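Side-chain contact in UL18 protein (Human herpesvirus 5, PDB 3D2U), which mimics host MHC class I molecules and engages the inhibitory leukocyte receptor LILRB1, modulating the activity of natural killer cells against infected cells: residues Met125-Lys128 and Asp129-Leu133. The protein carries 4 engineered substitutions. Sequence-based numbering, arbitrary orientation.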
loop_
_atom_site.group_PDB
_atom_site.type_symbol
_atom_site.label_atom_id
_atom_site.label_comp_id
_atom_site.label_asym_id
_atom_site.label_seq_id
_atom_site.Cartn_x
_atom_site.Cartn_y
_atom_site.Cartn_z
ATOM N N MET A 125 19.375 -7.890 12.145
ATOM C CA MET A 125 20.020 -7.229 13.285
ATOM C C MET A 125 19.805 -5.709 13.262
ATOM O O MET A 125 19.656 -5.101 12.202
ATOM C CB MET A 125 21.517 -7.547 13.327
ATOM C CG MET A 125 22.239 -7.295 12.031
ATOM S SD MET A 125 23.990 -7.571 12.206
ATOM C CE MET A 125 24.293 -8.715 10.884
ATOM N N GLU A 126 19.793 -5.113 14.451
ATOM C CA GLU A 126 19.565 -3.684 14.610
ATOM C C GLU A 126 20.477 -3.062 15.660
ATOM O O GLU A 126 21.074 -3.764 16.477
ATOM C CB GLU A 126 18.100 -3.441 14.996
ATOM C CG GLU A 126 17.098 -4.104 14.057
ATOM C CD GLU A 126 15.656 -3.800 14.415
ATOM O OE1 GLU A 126 15.062 -2.901 13.782
ATOM O OE2 GLU A 126 15.115 -4.461 15.331
ATOM N N LEU A 127 20.576 -1.735 15.615
ATOM C CA LEU A 127 21.388 -0.959 16.546
ATOM C C LEU A 127 20.601 0.315 16.843
ATOM O O LEU A 127 20.379 1.135 15.951
ATOM C CB LEU A 127 22.745 -0.613 15.922
ATOM C CG LEU A 127 23.700 0.179 16.822
ATOM C CD1 LEU A 127 24.042 -0.656 18.045
ATOM C CD2 LEU A 127 24.967 0.545 16.065
ATOM N N LYS A 128 20.170 0.463 18.093
ATOM C CA LYS A 128 19.388 1.608 18.500
ATOM C C LYS A 128 19.971 2.308 19.700
ATOM O O LYS A 128 21.099 2.067 20.103
ATOM C CB LYS A 128 17.969 1.211 18.867
ATOM C CG LYS A 128 17.220 0.437 17.801
ATOM C CD LYS A 128 15.974 -0.185 18.382
ATOM C CE LYS A 128 15.244 -0.989 17.323
ATOM N NZ LYS A 128 14.264 -0.158 16.572
ATOM N N ASP A 129 19.162 3.158 20.305
ATOM C CA ASP A 129 19.449 3.853 21.549
ATOM C C ASP A 129 20.922 4.188 21.751
ATOM O O ASP A 129 21.528 4.771 20.856
ATOM C CB ASP A 129 18.949 3.043 22.723
ATOM C CG ASP A 129 17.601 2.476 22.405
ATOM O OD1 ASP A 129 16.894 3.025 21.547
ATOM O OD2 ASP A 129 17.218 1.455 23.014
ATOM N N ASN A 130 21.487 3.868 22.834
ATOM C CA ASN A 130 22.902 4.233 22.976
ATOM C C ASN A 130 23.820 3.847 21.781
ATOM O O ASN A 130 24.959 4.317 21.692
ATOM C CB ASN A 130 23.415 3.629 24.274
ATOM C CG ASN A 130 23.124 2.156 24.416
ATOM O OD1 ASN A 130 24.028 1.391 24.779
ATOM N ND2 ASN A 130 21.887 1.743 24.155
ATOM N N LEU A 131 23.334 3.017 20.864
ATOM C CA LEU A 131 24.106 2.573 19.707
ATOM C C LEU A 131 25.389 1.826 20.098
ATOM O O LEU A 131 26.459 2.009 19.511
ATOM C CB LEU A 131 24.388 3.779 18.793
ATOM C CG LEU A 131 23.092 4.481 18.329
ATOM C CD1 LEU A 131 23.391 5.758 17.545
ATOM C CD2 LEU A 131 22.269 3.519 17.477
ATOM N N THR A 132 25.252 0.952 21.091
ATOM C CA THR A 132 26.367 0.142 21.566
ATOM C C THR A 132 26.039 -1.371 21.506
ATOM O O THR A 132 26.934 -2.179 21.266
ATOM C CB THR A 132 26.762 0.532 23.029
ATOM O OG1 THR A 132 25.772 0.050 23.946
ATOM C CG2 THR A 132 26.850 2.052 23.168
ATOM N N LEU A 133 24.759 -1.733 21.679
ATOM C CA LEU A 133 24.314 -3.141 21.694
ATOM C C LEU A 133 23.421 -3.625 20.525
ATOM O O LEU A 133 22.250 -3.247 20.442
ATOM C CB LEU A 133 23.595 -3.423 23.046
ATOM C CG LEU A 133 22.080 -3.654 23.268
ATOM C CD1 LEU A 133 21.857 -5.071 23.797
ATOM C CD2 LEU A 133 21.501 -2.665 24.294
#
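Lys-128 and Leu-131 bracket a type II' beta turn, across which the N of Leu-131 donates a hydrogen bond to the O of Lys-128; crowding in the model makes that nitrogen's position, and so the geometry of the bond, less sure. The turn reverses the chain where strand 122-127 ends, bringing the buried Leu-127 and Leu-131 together. Leu-127 has CG anti to its own N (chi1 -179°), which swings the isobutyl group out to the side of the strand, against Leu-131 at the end of the turn. There its CG meets CD2 of Leu-131 at 3.7 Å, while its CD1 rests on the Leu-131 backbone, 3.5 Å from the carbonyl C. The two side chains cross at about a right angle. CD2 of Leu-131 also lies against two carbonyl oxygens, 3.2 Å from the O of Lys-128 and 3.4 Å from the O of Leu-127. Lys-128, Asp-129 and Asn-130 are polar and exposed. Asp-129 folds back over its predecessor, OD1 lying 3.4 Å from CB of Lys-128. NZ of Lys-128 instead reaches back along the strand to a long salt bridge, 4.0 Å from OE1 of Glu-126, an oxygen that Tyr-114 also hydrogen-bonds. OG1 of Thr-132 is placed 2.4 Å from OD1 of Asn-130, too short for the hydrogen bond to be taken at face value. Strand 122-127 is an outermost strand of the sheet in the MHC-like alpha1-alpha2 platform, paired with strand 110-119, where Phe-110 touches Leu-131; Leu-170 of helix 161-171 packs on that same leucine, and Trp-134 touches Leu-127, joining the turn to both sheet and helix.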